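Local atomic coordinates of DNA repair protein RAD7 (PDB entry 5ZB2), a protein that takes part in global genome nucleotide excision repair as a component of the global genome repair complex, helping to remove damage from nontranscribing DNA in yeast. Residues L113-L118 with E141-K146; G135-N140 with T163-D168. All blocks are in the same frame, centred on the assembly; numbering follows the deposited sequence.

Interaction 1. Residues L113-L118 with E141-K146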
ATOM      1  N   LEU A 113      -6.979   5.744  -9.407  1.00 33.04           N
ATOM      2  CA  LEU A 113      -6.082   6.731  -8.820  1.00 35.97           C
ATOM      3  C   LEU A 113      -6.834   7.554  -7.781  1.00 33.46           C
ATOM      4  O   LEU A 113      -7.833   8.204  -8.100  1.00 34.03           O
ATOM      5  CB  LEU A 113      -5.515   7.630  -9.919  1.00 35.65           C
ATOM      6  CG  LEU A 113      -4.313   8.502  -9.544  1.00 39.76           C
ATOM      7  CD1 LEU A 113      -3.524   8.876 -10.786  1.00 47.03           C
ATOM      8  CD2 LEU A 113      -4.741   9.762  -8.820  1.00 43.33           C
ATOM      9  N   ASN A 114      -6.363   7.523  -6.536  1.00 35.70           N
ATOM     10  CA  ASN A 114      -7.037   8.205  -5.438  1.00 37.57           C
ATOM     11  C   ASN A 114      -6.118   9.258  -4.823  1.00 37.99           C
ATOM     12  O   ASN A 114      -5.006   9.514  -5.297  1.00 35.70           O
ATOM     13  CB  ASN A 114      -7.525   7.203  -4.383  1.00 36.03           C
ATOM     14  CG  ASN A 114      -6.388   6.530  -3.611  1.00 38.44           C
ATOM     15  OD1 ASN A 114      -5.206   6.843  -3.788  1.00 35.67           O
ATOM     16  ND2 ASN A 114      -6.756   5.601  -2.734  1.00 41.08           N
ATOM     17  N   HIS A 115      -6.619   9.875  -3.752  1.00 37.41           N
ATOM     18  CA  HIS A 115      -5.904  10.942  -3.060  1.00 40.91           C
ATOM     19  C   HIS A 115      -4.460  10.545  -2.767  1.00 40.99           C
ATOM     20  O   HIS A 115      -3.516  11.235  -3.163  1.00 39.00           O
ATOM     21  CB  HIS A 115      -6.657  11.284  -1.770  1.00 43.07           C
ATOM     22  CG  HIS A 115      -6.001  12.339  -0.932  1.00 52.48           C
ATOM     23  ND1 HIS A 115      -6.366  13.667  -0.986  1.00 54.00           N
ATOM     24  CD2 HIS A 115      -5.028  12.255   0.006  1.00 61.41           C
ATOM     25  CE1 HIS A 115      -5.636  14.358  -0.127  1.00 51.73           C
ATOM     26  NE2 HIS A 115      -4.815  13.524   0.486  1.00 53.04           N
ATOM     27  N   GLU A 116      -4.274   9.422  -2.072  1.00 40.96           N
ATOM     28  CA  GLU A 116      -2.929   8.997  -1.701  1.00 41.92           C
ATOM     29  C   GLU A 116      -2.077   8.721  -2.935  1.00 38.08           C
ATOM     30  O   GLU A 116      -0.891   9.065  -2.966  1.00 37.10           O
ATOM     31  CB  GLU A 116      -3.007   7.761  -0.802  1.00 39.84           C
ATOM     32  CG  GLU A 116      -1.662   7.197  -0.382  1.00 42.63           C
ATOM     33  CD  GLU A 116      -1.802   5.997   0.540  1.00 44.92           C
ATOM     34  OE1 GLU A 116      -1.131   5.985   1.590  1.00 46.37           O
ATOM     35  OE2 GLU A 116      -2.583   5.071   0.221  1.00 41.36           O
ATOM     36  N   SER A 117      -2.664   8.102  -3.963  1.00 38.46           N
ATOM     37  CA  SER A 117      -1.913   7.820  -5.184  1.00 37.98           C
ATOM     38  C   SER A 117      -1.420   9.107  -5.834  1.00 35.86           C
ATOM     39  O   SER A 117      -0.267   9.189  -6.271  1.00 34.91           O
ATOM     40  CB  SER A 117      -2.779   7.032  -6.168  1.00 35.06           C
ATOM     41  OG  SER A 117      -3.250   5.833  -5.592  1.00 39.34           O
ATOM     42  N   LEU A 118      -2.282  10.123  -5.902  1.00 36.39           N
ATOM     43  CA  LEU A 118      -1.913  11.372  -6.561  1.00 37.33           C
ATOM     44  C   LEU A 118      -0.789  12.083  -5.817  1.00 37.74           C
ATOM     45  O   LEU A 118       0.125  12.633  -6.443  1.00 34.26           O
ATOM     46  CB  LEU A 118      -3.137  12.281  -6.682  1.00 36.77           C
ATOM     47  CG  LEU A 118      -2.969  13.561  -7.501  1.00 38.60           C
ATOM     48  CD1 LEU A 118      -2.520  13.261  -8.927  1.00 35.86           C
ATOM     49  CD2 LEU A 118      -4.271  14.356  -7.498  1.00 37.49           C
ATOM     50  N   GLU A 141     -12.200  18.305  -5.635  1.00 39.67           N
ATOM     51  CA  GLU A 141     -11.577  19.600  -5.898  1.00 40.84           C
ATOM     52  C   GLU A 141     -10.522  19.934  -4.854  1.00 41.66           C
ATOM     53  O   GLU A 141      -9.477  20.507  -5.180  1.00 41.56           O
ATOM     54  CB  GLU A 141     -12.642  20.699  -5.957  1.00 41.84           C
ATOM     55  CG  GLU A 141     -13.552  20.789  -4.737  1.00 47.31           C
ATOM     56  CD  GLU A 141     -14.462  22.014  -4.781  1.00 51.44           C
ATOM     57  OE1 GLU A 141     -14.767  22.575  -3.709  1.00 55.40           O
ATOM     58  OE2 GLU A 141     -14.868  22.423  -5.891  1.00 48.39           O
ATOM     59  N   ASP A 142     -10.771  19.573  -3.595  1.00 44.14           N
ATOM     60  CA  ASP A 142      -9.825  19.901  -2.537  1.00 45.67           C
ATOM     61  C   ASP A 142      -8.527  19.122  -2.687  1.00 43.46           C
ATOM     62  O   ASP A 142      -7.454  19.644  -2.361  1.00 44.71           O
ATOM     63  CB  ASP A 142     -10.466  19.637  -1.179  1.00 48.85           C
ATOM     64  CG  ASP A 142     -11.678  20.512  -0.938  1.00 53.94           C
ATOM     65  OD1 ASP A 142     -11.502  21.643  -0.436  1.00 56.96           O
ATOM     66  OD2 ASP A 142     -12.802  20.075  -1.264  1.00 51.45           O
ATOM     67  N   THR A 143      -8.593  17.890  -3.189  1.00 39.32           N
ATOM     68  CA  THR A 143      -7.365  17.149  -3.454  1.00 38.75           C
ATOM     69  C   THR A 143      -6.594  17.768  -4.611  1.00 38.51           C
ATOM     70  O   THR A 143      -5.362  17.878  -4.551  1.00 39.63           O
ATOM     71  CB  THR A 143      -7.682  15.683  -3.744  1.00 38.49           C
ATOM     72  OG1 THR A 143      -8.380  15.123  -2.629  1.00 38.38           O
ATOM     73  CG2 THR A 143      -6.402  14.893  -3.980  1.00 39.16           C
ATOM     74  N   TRP A 144      -7.296  18.190  -5.668  1.00 37.28           N
ATOM     75  CA  TRP A 144      -6.625  18.867  -6.774  1.00 38.35           C
ATOM     76  C   TRP A 144      -5.809  20.050  -6.269  1.00 37.51           C
ATOM     77  O   TRP A 144      -4.655  20.238  -6.668  1.00 36.80           O
ATOM     78  CB  TRP A 144      -7.645  19.327  -7.821  1.00 36.99           C
ATOM     79  CG  TRP A 144      -8.222  18.206  -8.636  1.00 37.35           C
ATOM     80  CD1 TRP A 144      -9.544  17.888  -8.775  1.00 35.79           C
ATOM     81  CD2 TRP A 144      -7.495  17.253  -9.420  1.00 35.98           C
ATOM     82  NE1 TRP A 144      -9.682  16.797  -9.599  1.00 35.36           N
ATOM     83  CE2 TRP A 144      -8.440  16.389 -10.008  1.00 34.83           C
ATOM     84  CE3 TRP A 144      -6.137  17.046  -9.681  1.00 35.39           C
ATOM     85  CZ2 TRP A 144      -8.071  15.337 -10.838  1.00 35.23           C
ATOM     86  CZ3 TRP A 144      -5.772  15.997 -10.510  1.00 36.34           C
ATOM     87  CH2 TRP A 144      -6.736  15.156 -11.076  1.00 35.63           C
ATOM     88  N   GLU A 145      -6.396  20.855  -5.382  1.00 40.25           N
ATOM     89  CA  GLU A 145      -5.678  22.002  -4.832  1.00 43.08           C
ATOM     90  C   GLU A 145      -4.383  21.567  -4.155  1.00 41.61           C
ATOM     91  O   GLU A 145      -3.319  22.145  -4.402  1.00 40.41           O
ATOM     92  CB  GLU A 145      -6.567  22.764  -3.849  1.00 47.58           C
ATOM     93  CG  GLU A 145      -5.878  23.981  -3.238  1.00 55.71           C
ATOM     94  CD  GLU A 145      -6.821  24.885  -2.462  1.00 63.53           C
ATOM     95  OE1 GLU A 145      -7.999  24.512  -2.269  1.00 64.63           O
ATOM     96  OE2 GLU A 145      -6.378  25.975  -2.040  1.00 78.16           O
ATOM     97  N   LYS A 146      -4.455  20.551  -3.289  1.00 40.28           N
ATOM     98  CA  LYS A 146      -3.250  20.086  -2.606  1.00 40.11           C
ATOM     99  C   LYS A 146      -2.196  19.625  -3.603  1.00 39.05           C
ATOM    100  O   LYS A 146      -1.001  19.886  -3.423  1.00 38.34           O
ATOM    101  CB  LYS A 146      -3.589  18.956  -1.639  1.00 42.66           C
ATOM    102  CG  LYS A 146      -4.404  19.386  -0.440  1.00 46.55           C
ATOM    103  CD  LYS A 146      -4.502  18.269   0.585  1.00 63.34           C
ATOM    104  CE  LYS A 146      -5.439  18.637   1.723  1.00 65.44           C
ATOM    105  NZ  LYS A 146      -6.850  18.772   1.263  1.00 61.62           N
TER
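His115 and Thr143 meet where two helices of the leucine-rich repeat domain of Rad7, 115-124 and 141-150, pack side by side at their N-terminal ends. Their CA atoms, 6.4 Å apart, are the closest pair between the two segments. The polar part of the contact is one well-aimed bond: His115 ND1 donates to Thr143 OG1 over 3.0 Å. Its N-H...O angle of 170° and the position of the hydroxyl in the imidazole plane, at the ring edge, both support a good hydrogen bond. In His115 a chi1 of 178° sets CG anti to the backbone N, and a chi2 of 97° turns the imidazole so that ND1 meets the hydroxyl. The hydroxyl has a second partner, since OG1 is also bonded to OD1 of Asn140, the residue that caps helix 141-150. With OG1 held by both bonds, Thr143 CG2 lies anti to the backbone N, 3.2 Å from His115 ND1.

The same methyl also borders the apolar part of the contact, 4.1 Å from Leu118 CD2. That leucine methyl reaches the six-membered ring of Trp144, 3.7 Å from CZ3. The Leu118 and Trp144 side chains cross at about a right angle, with the methyl oblique to the indole. Ile139 touches both of them, Phe166 packs edge-to-face with the indole, and Trp144 also touches Leu133 of strand 130-134. An alanine at Thr143 would probably leave His115 ND1 without its acceptor, cost Asn140 OD1 its hydroxyl partner though not its cap bond, and open a gap beside Leu118. On the exposed side the contact is completed by the aliphatic part of Lys146, whose CD lies near the imidazole plane, 4.1 Å from His115 CE1.

Interaction 2. Residues G135-N140 with T163-D168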
ATOM      1  N   GLY A 135      -9.590  10.311 -16.842  1.00 32.55           N
ATOM      2  CA  GLY A 135     -10.497   9.576 -16.019  1.00 32.32           C
ATOM      3  C   GLY A 135     -10.208   9.458 -14.541  1.00 32.00           C
ATOM      4  O   GLY A 135     -10.633   8.507 -13.972  1.00 31.55           O
ATOM      5  N   PRO A 136      -9.507  10.387 -13.917  1.00 31.48           N
ATOM      6  CA  PRO A 136      -9.279  10.277 -12.469  1.00 30.90           C
ATOM      7  C   PRO A 136     -10.509  10.763 -11.715  1.00 31.93           C
ATOM      8  O   PRO A 136     -10.457  11.823 -11.091  1.00 30.54           O
ATOM      9  CB  PRO A 136      -8.088  11.203 -12.226  1.00 32.57           C
ATOM     10  CG  PRO A 136      -8.155  12.203 -13.329  1.00 31.82           C
ATOM     11  CD  PRO A 136      -8.732  11.486 -14.519  1.00 32.03           C
ATOM     12  N   PHE A 137     -11.607  10.016 -11.788  1.00 31.23           N
ATOM     13  CA  PHE A 137     -12.885  10.507 -11.277  1.00 33.80           C
ATOM     14  C   PHE A 137     -12.977  10.468  -9.753  1.00 31.97           C
ATOM     15  O   PHE A 137     -13.949  10.996  -9.202  1.00 31.88           O
ATOM     16  CB  PHE A 137     -14.047   9.714 -11.889  1.00 32.57           C
ATOM     17  CG  PHE A 137     -14.121   8.273 -11.451  1.00 32.73           C
ATOM     18  CD1 PHE A 137     -13.437   7.288 -12.148  1.00 32.19           C
ATOM     19  CD2 PHE A 137     -14.900   7.900 -10.366  1.00 33.24           C
ATOM     20  CE1 PHE A 137     -13.512   5.963 -11.760  1.00 34.78           C
ATOM     21  CE2 PHE A 137     -14.982   6.569  -9.973  1.00 34.71           C
ATOM     22  CZ  PHE A 137     -14.286   5.602 -10.673  1.00 33.95           C
ATOM     23  N   LEU A 138     -12.006   9.876  -9.055  1.00 32.61           N
ATOM     24  CA  LEU A 138     -12.068   9.853  -7.594  1.00 34.53           C
ATOM     25  C   LEU A 138     -11.623  11.176  -6.970  1.00 34.83           C
ATOM     26  O   LEU A 138     -12.053  11.506  -5.861  1.00 34.21           O
ATOM     27  CB  LEU A 138     -11.205   8.716  -7.041  1.00 34.06           C
ATOM     28  CG  LEU A 138     -11.628   7.271  -7.326  1.00 37.02           C
ATOM     29  CD1 LEU A 138     -10.559   6.296  -6.848  1.00 31.59           C
ATOM     30  CD2 LEU A 138     -12.954   6.938  -6.669  1.00 35.49           C
ATOM     31  N   ILE A 139     -10.784  11.944  -7.662  1.00 33.38           N
ATOM     32  CA  ILE A 139     -10.147  13.116  -7.066  1.00 34.89           C
ATOM     33  C   ILE A 139     -11.167  14.245  -6.952  1.00 33.83           C
ATOM     34  O   ILE A 139     -11.754  14.674  -7.952  1.00 32.95           O
ATOM     35  CB  ILE A 139      -8.936  13.561  -7.899  1.00 34.60           C
ATOM     36  CG1 ILE A 139      -8.016  12.376  -8.240  1.00 33.08           C
ATOM     37  CG2 ILE A 139      -8.164  14.652  -7.170  1.00 35.76           C
ATOM     38  CD1 ILE A 139      -7.355  11.709  -7.045  1.00 34.96           C
ATOM     39  N   ASN A 140     -11.368  14.748  -5.735  1.00 35.02           N
ATOM     40  CA  ASN A 140     -12.251  15.886  -5.522  1.00 38.07           C
ATOM     41  C   ASN A 140     -11.461  17.192  -5.588  1.00 37.26           C
ATOM     42  O   ASN A 140     -10.228  17.209  -5.595  1.00 34.09           O
ATOM     43  CB  ASN A 140     -12.991  15.766  -4.185  1.00 37.87           C
ATOM     44  CG  ASN A 140     -12.064  15.805  -2.985  1.00 40.14           C
ATOM     45  OD1 ASN A 140     -10.926  16.263  -3.070  1.00 40.93           O
ATOM     46  ND2 ASN A 140     -12.557  15.327  -1.848  1.00 42.99           N
ATOM     47  N   THR A 163     -13.743  13.909 -16.098  1.00 31.89           N
ATOM     48  CA  THR A 163     -14.118  13.933 -14.684  1.00 32.47           C
ATOM     49  C   THR A 163     -14.882  15.216 -14.405  1.00 32.71           C
ATOM     50  O   THR A 163     -14.382  16.305 -14.702  1.00 31.46           O
ATOM     51  CB  THR A 163     -12.892  13.834 -13.777  1.00 33.10           C
ATOM     52  OG1 THR A 163     -13.298  14.019 -12.416  1.00 34.21           O
ATOM     53  CG2 THR A 163     -11.843  14.886 -14.141  1.00 32.47           C
ATOM     54  N   HIS A 164     -16.083  15.098 -13.836  1.00 30.36           N
ATOM     55  CA  HIS A 164     -16.870  16.271 -13.485  1.00 33.49           C
ATOM     56  C   HIS A 164     -16.522  16.807 -12.101  1.00 30.95           C
ATOM     57  O   HIS A 164     -17.143  17.776 -11.652  1.00 31.12           O
ATOM     58  CB  HIS A 164     -18.376  15.968 -13.581  1.00 35.98           C
ATOM     59  CG  HIS A 164     -18.880  14.976 -12.577  1.00 36.88           C
ATOM     60  ND1 HIS A 164     -18.797  15.177 -11.215  1.00 36.25           N
ATOM     61  CD2 HIS A 164     -19.512  13.789 -12.742  1.00 37.02           C
ATOM     62  CE1 HIS A 164     -19.337  14.149 -10.586  1.00 37.56           C
ATOM     63  NE2 HIS A 164     -19.777  13.293 -11.490  1.00 37.78           N
ATOM     64  N   ARG A 165     -15.537  16.213 -11.428  1.00 31.23           N
ATOM     65  CA  ARG A 165     -15.076  16.685 -10.131  1.00 34.76           C
ATOM     66  C   ARG A 165     -13.877  17.619 -10.237  1.00 31.67           C
ATOM     67  O   ARG A 165     -13.393  18.100  -9.209  1.00 32.34           O
ATOM     68  CB  ARG A 165     -14.733  15.495  -9.226  1.00 33.22           C
ATOM     69  CG  ARG A 165     -15.959  14.803  -8.644  1.00 36.25           C
ATOM     70  CD  ARG A 165     -15.599  13.527  -7.896  1.00 32.58           C
ATOM     71  NE  ARG A 165     -16.773  12.900  -7.300  1.00 34.52           N
ATOM     72  CZ  ARG A 165     -16.859  11.611  -6.976  1.00 32.83           C
ATOM     73  NH1 ARG A 165     -15.844  10.787  -7.200  1.00 32.34           N
ATOM     74  NH2 ARG A 165     -17.976  11.137  -6.443  1.00 33.72           N
ATOM     75  N   PHE A 166     -13.382  17.877 -11.447  1.00 32.82           N
ATOM     76  CA  PHE A 166     -12.400  18.935 -11.683  1.00 33.55           C
ATOM     77  C   PHE A 166     -13.177  20.224 -11.934  1.00 31.68           C
ATOM     78  O   PHE A 166     -13.609  20.501 -13.055  1.00 32.40           O
ATOM     79  CB  PHE A 166     -11.490  18.583 -12.853  1.00 34.27           C
ATOM     80  CG  PHE A 166     -10.289  19.474 -12.971  1.00 32.78           C
ATOM     81  CD1 PHE A 166      -9.199  19.294 -12.138  1.00 34.63           C
ATOM     82  CD2 PHE A 166     -10.249  20.492 -13.912  1.00 32.95           C
ATOM     83  CE1 PHE A 166      -8.084  20.111 -12.238  1.00 35.62           C
ATOM     84  CE2 PHE A 166      -9.137  21.313 -14.020  1.00 33.99           C
ATOM     85  CZ  PHE A 166      -8.054  21.123 -13.180  1.00 33.69           C
ATOM     86  N   THR A 167     -13.355  21.014 -10.885  1.00 31.64           N
ATOM     87  CA  THR A 167     -14.268  22.146 -10.908  1.00 35.64           C
ATOM     88  C   THR A 167     -13.541  23.430 -11.297  1.00 34.65           C
ATOM     89  O   THR A 167     -12.319  23.468 -11.447  1.00 32.26           O
ATOM     90  CB  THR A 167     -14.923  22.314  -9.540  1.00 37.34           C
ATOM     91  OG1 THR A 167     -13.923  22.694  -8.584  1.00 38.80           O
ATOM     92  CG2 THR A 167     -15.574  21.003  -9.096  1.00 37.76           C
ATOM     93  N   ASP A 168     -14.321  24.501 -11.457  1.00 35.58           N
ATOM     94  CA  ASP A 168     -13.734  25.816 -11.702  1.00 37.58           C
ATOM     95  C   ASP A 168     -12.746  26.190 -10.604  1.00 38.12           C
ATOM     96  O   ASP A 168     -11.685  26.765 -10.880  1.00 38.20           O
ATOM     97  CB  ASP A 168     -14.843  26.864 -11.818  1.00 38.03           C
ATOM     98  CG  ASP A 168     -15.539  26.830 -13.167  1.00 38.18           C
ATOM     99  OD1 ASP A 168     -14.849  26.624 -14.191  1.00 36.15           O
ATOM    100  OD2 ASP A 168     -16.777  27.002 -13.209  1.00 37.87           O
TER
HETATM  101  O   HOH W   1     -11.363  14.201 -10.506  1.00 32.47           O
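Arg165 lies against Phe137 and Ile139, its NH1 bonded to one backbone carbonyl and its CB packed beside the other. CB rests 3.3 Å from Ile139 O. CG is anti to the carbonyl carbon (chi1 -77°), and from CG to NE the chain is extended; CD passes 3.3 Å from Phe137 O, and the chain carries NH1 on to that same oxygen. There NH1 donates to Phe137 O over 2.8 Å. That bond is bent, with an N-H...O angle of 142°, and the donor is tilted 22° from the carbonyl plane, so it is short but not ideally aimed. The Phe137 ring stands oblique to the same nitrogen, its CD2 4.4 Å from NH1.

The buried Thr163 points its CB at the same loop. Its OG1, anti to the backbone N, faces Phe137 CA at 3.7 Å and also accepts from Arg165 N, forming an ST turn. The hydroxyl proton goes to a bound water, 2.7 Å from OG1, which donates in turn to Pro136 O and Ile139 O, each 2.6 Å away. One water thus bridges the two carbonyls at the ends of the type I turn Pro136-Ile139 and ties them to Thr163. Here the Arg165 bond and the water join two strand-to-helix loops of successive repeats, which lie side by side as is typical of a leucine-rich repeat solenoid.

How the interactions relate
The centres of the two interactions are about 9 Å apart, and their segments alternate along the chain: 113-118, 135-140, 141-146, 163-168. Segment 135-140 runs directly into 141-146, so a single continuous piece faces helix 115-124 in interaction 1 and the loop before helix 168-178 in interaction 2. They also touch: Glu141 OE2 lies 2.9 Å from Thr167 OG1, a probable hydrogen bond, and Leu113 O packs 3.6 Å from Leu138 CD1. Interaction 1 joins neighbouring helices, whereas interaction 2 joins the loops between the parallel strands and the helices. Together they link three consecutive strand-to-helix passages of the leucine-rich repeat solenoid.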